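Local coordinates for UPF0345 protein ACIAD0356 (Acinetobacter sp. ADP1, PDB 3HQX), which probably catalyses the phosphorolysis of diverse purine and pyrimidine nucleosides, releasing the free base and D-ribose 1-phosphate, at residues T13-S18 with T30-D35. Numbering follows the deposited sequence.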
ATOM      1  N   THR A  13      14.438  -4.071  -3.450  1.00  5.25           N
ATOM      2  CA  THR A  13      13.867  -3.229  -4.479  1.00  5.47           C
ATOM      3  C   THR A  13      12.374  -3.228  -4.282  1.00  5.31           C
ATOM      4  O   THR A  13      11.738  -4.284  -4.016  1.00  6.85           O
ATOM      5  CB  THR A  13      14.209  -3.757  -5.888  1.00  6.24           C
ATOM      6  OG1 THR A  13      15.602  -3.522  -6.147  1.00  9.74           O
ATOM      7  CG2 THR A  13      13.417  -3.039  -6.986  1.00  6.44           C
ATOM      8  N   VAL A  14      11.760  -2.053  -4.398  1.00  6.17           N
ATOM      9  CA  VAL A  14      10.330  -1.959  -4.317  1.00  7.63           C
ATOM     10  C   VAL A  14       9.845  -1.278  -5.596  1.00  8.29           C
ATOM     11  O   VAL A  14      10.327  -0.193  -5.948  1.00  8.82           O
ATOM     12  CB  VAL A  14       9.839  -1.173  -3.082  1.00  8.37           C
ATOM     13  CG1 VAL A  14       8.293  -1.135  -3.059  1.00  9.08           C
ATOM     14  CG2 VAL A  14      10.396  -1.786  -1.843  1.00 11.49           C
ATOM     15  N   ILE A  15       8.883  -1.904  -6.255  1.00  6.52           N
ATOM     16  CA  ILE A  15       8.265  -1.316  -7.461  1.00  7.81           C
ATOM     17  C   ILE A  15       7.242  -0.276  -7.016  1.00  8.09           C
ATOM     18  O   ILE A  15       6.354  -0.544  -6.179  1.00  9.24           O
ATOM     19  CB  ILE A  15       7.638  -2.387  -8.385  1.00  8.41           C
ATOM     20  CG1 ILE A  15       8.680  -3.447  -8.697  1.00 12.24           C
ATOM     21  CG2 ILE A  15       6.969  -1.743  -9.603  1.00  9.98           C
ATOM     22  CD1 ILE A  15       9.868  -2.995  -9.372  1.00 12.82           C
ATOM     23  N   LYS A  16       7.348   0.923  -7.570  1.00  8.30           N
ATOM     24  CA  LYS A  16       6.503   2.041  -7.063  1.00  8.27           C
ATOM     25  C   LYS A  16       4.999   1.874  -7.353  1.00  8.58           C
ATOM     26  O   LYS A  16       4.160   2.188  -6.505  1.00  9.02           O
ATOM     27  CB  LYS A  16       7.021   3.343  -7.634  1.00  8.27           C
ATOM     28  CG  LYS A  16       8.438   3.697  -7.175  1.00  7.83           C
ATOM     29  CD  LYS A  16       8.918   4.971  -7.750  1.00 10.01           C
ATOM     30  CE  LYS A  16      10.383   5.243  -7.520  1.00  9.39           C
ATOM     31  NZ  LYS A  16      10.917   6.517  -8.137  1.00  8.94           N
ATOM     32  N   LYS A  17       4.641   1.444  -8.557  1.00  7.47           N
ATOM     33  CA  LYS A  17       3.233   1.320  -8.914  1.00  6.92           C
ATOM     34  C   LYS A  17       2.559   0.186  -8.153  1.00  7.46           C
ATOM     35  O   LYS A  17       2.986  -1.002  -8.252  1.00  8.42           O
ATOM     36  CB  LYS A  17       3.071   1.159 -10.431  1.00  6.43           C
ATOM     37  CG  LYS A  17       1.698   0.895 -10.919  1.00  4.91           C
ATOM     38  CD  LYS A  17       0.815   2.207 -10.872  1.00  6.78           C
ATOM     39  CE  LYS A  17      -0.670   1.925 -10.995  1.00  6.25           C
ATOM     40  NZ  LYS A  17      -1.329   1.517  -9.686  1.00  6.66           N
ATOM     41  N   SER A  18       1.492   0.536  -7.437  1.00  6.96           N
ATOM     42  CA  SER A  18       0.707  -0.462  -6.683  1.00  7.62           C
ATOM     43  C   SER A  18      -0.140  -1.318  -7.593  1.00  6.91           C
ATOM     44  O   SER A  18      -0.389  -0.965  -8.760  1.00  6.77           O
ATOM     45  CB  SER A  18      -0.202   0.246  -5.684  1.00  6.78           C
ATOM     46  OG  SER A  18      -1.171   0.982  -6.378  1.00  7.94           O
ATOM     47  N   THR A  30       5.066  -4.901  -5.071  1.00  4.56           N
ATOM     48  CA  THR A  30       6.050  -5.944  -5.269  1.00  5.08           C
ATOM     49  C   THR A  30       7.346  -5.540  -4.643  1.00  5.52           C
ATOM     50  O   THR A  30       7.855  -4.462  -4.876  1.00  5.42           O
ATOM     51  CB  THR A  30       6.282  -6.201  -6.737  1.00  5.41           C
ATOM     52  OG1 THR A  30       5.034  -6.632  -7.305  1.00  6.64           O
ATOM     53  CG2 THR A  30       7.341  -7.285  -6.954  1.00  5.17           C
ATOM     54  N   VAL A  31       7.931  -6.500  -3.917  1.00  6.84           N
ATOM     55  CA  VAL A  31       9.248  -6.353  -3.267  1.00  6.73           C
ATOM     56  C   VAL A  31      10.184  -7.462  -3.816  1.00  7.52           C
ATOM     57  O   VAL A  31       9.795  -8.616  -3.869  1.00  8.00           O
ATOM     58  CB  VAL A  31       9.126  -6.510  -1.746  1.00  8.15           C
ATOM     59  CG1 VAL A  31      10.468  -6.445  -1.100  1.00  8.88           C
ATOM     60  CG2 VAL A  31       8.204  -5.437  -1.170  1.00  6.04           C
ATOM     61  N   GLN A  32      11.361  -7.073  -4.273  1.00  5.78           N
ATOM     62  CA  GLN A  32      12.325  -7.992  -4.896  1.00  7.45           C
ATOM     63  C   GLN A  32      13.617  -7.993  -4.105  1.00  6.47           C
ATOM     64  O   GLN A  32      14.160  -6.958  -3.706  1.00  6.05           O
ATOM     65  CB  GLN A  32      12.630  -7.591  -6.337  1.00  7.39           C
ATOM     66  CG  GLN A  32      11.371  -7.622  -7.158  1.00 12.04           C
ATOM     67  CD  GLN A  32      11.443  -6.949  -8.524  1.00 19.84           C
ATOM     68  OE1 GLN A  32      12.045  -5.874  -8.714  1.00 23.06           O
ATOM     69  NE2 GLN A  32      10.763  -7.577  -9.501  1.00 23.04           N
ATOM     70  N   PHE A  33      14.099  -9.194  -3.847  1.00  6.40           N
ATOM     71  CA  PHE A  33      15.238  -9.405  -2.984  1.00  5.98           C
ATOM     72  C   PHE A  33      16.534  -9.592  -3.791  1.00  6.34           C
ATOM     73  O   PHE A  33      16.472  -9.788  -5.001  1.00  5.72           O
ATOM     74  CB  PHE A  33      14.940 -10.610  -2.045  1.00  6.59           C
ATOM     75  CG  PHE A  33      13.836 -10.336  -1.081  1.00  6.15           C
ATOM     76  CD1 PHE A  33      14.137  -9.935   0.180  1.00  9.75           C
ATOM     77  CD2 PHE A  33      12.527 -10.349  -1.474  1.00 10.08           C
ATOM     78  CE1 PHE A  33      13.177  -9.606   1.021  1.00  7.66           C
ATOM     79  CE2 PHE A  33      11.550 -10.010  -0.604  1.00 11.48           C
ATOM     80  CZ  PHE A  33      11.893  -9.666   0.653  1.00  7.54           C
ATOM     81  N   GLU A  34      17.691  -9.453  -3.123  1.00  5.80           N
ATOM     82  CA  GLU A  34      19.002  -9.519  -3.712  1.00  6.81           C
ATOM     83  C   GLU A  34      19.252 -10.842  -4.441  1.00  5.09           C
ATOM     84  O   GLU A  34      19.948 -10.853  -5.428  1.00  5.52           O
ATOM     85  CB  GLU A  34      20.117  -9.265  -2.679  1.00  8.31           C
ATOM     86  CG  GLU A  34      20.314  -7.756  -2.363  1.00 13.30           C
ATOM     87  CD  GLU A  34      21.472  -7.458  -1.390  1.00 19.00           C
ATOM     88  OE1 GLU A  34      22.094  -8.407  -0.829  1.00 21.42           O
ATOM     89  OE2 GLU A  34      21.759  -6.249  -1.183  1.00 24.80           O
ATOM     90  N   ASP A  35      18.605 -11.887  -3.971  1.00  7.12           N
ATOM     91  CA  ASP A  35      18.732 -13.221  -4.576  1.00  6.98           C
ATOM     92  C   ASP A  35      17.773 -13.445  -5.749  1.00  7.29           C
ATOM     93  O   ASP A  35      17.750 -14.559  -6.323  1.00  6.97           O
ATOM     94  CB  ASP A  35      18.545 -14.333  -3.523  1.00  8.25           C
ATOM     95  CG  ASP A  35      17.118 -14.438  -2.979  1.00  8.09           C
ATOM     96  OD1 ASP A  35      16.239 -13.648  -3.358  1.00  7.36           O
ATOM     97  OD2 ASP A  35      16.882 -15.320  -2.137  1.00 10.68           O
TER
HETATM   98  O   HOH W   1       4.493  -2.688  -6.925  1.00 10.45           O
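Three backbone hydrogen bonds define an antiparallel ladder between Thr-13 to Ile-15 and Thr-30 to Gln-32. Thr-13 and Gln-32 form the hydrogen-bonded pair: Thr-13 N reaches Gln-32 O at 2.9 Å, and Gln-32 N returns to Thr-13 O at 2.8 Å, both in the carbonyl plane and nearly straight, with N-H...O angles of at least 170°. Ile-15 N adds a longer bond of 3.1 Å to Thr-30 O, almost along the C=O axis.

The closely packed face, though partly open to solvent, is that of Thr-13 and Gln-32, whose CB atoms lie 4.2 Å apart; Ile-15 CG1 runs alongside Thr-30 CB at 4.1 Å. Each of the four buries 52 to 68 Å² here, the valines under 30. Val-14 and Val-31, a non-hydrogen-bonded pair, are buried but slack: with CG1 anti to the backbone N in both (chi1 -179° and 177°), their CG2 methyls come no nearer than 4.3 Å.

A water accepts from Thr-30 N (2.9 Å) and donates to the carbonyls of Ile-15 and Lys-17, where the first chain departs locally from its neighbour.

In the cupin-type fold this is the hairpin of strands 12-21 and 26-32. Val-12 and Leu-41 of strand 38-44 cover Val-31; Val-14 packs on Val-14 of the second subunit, whose Gln-8 touches Thr-13 and Ile-15. Val-14 and Ile-15 also pair with a strand of that subunit, continuing the sheet across the dimer interface.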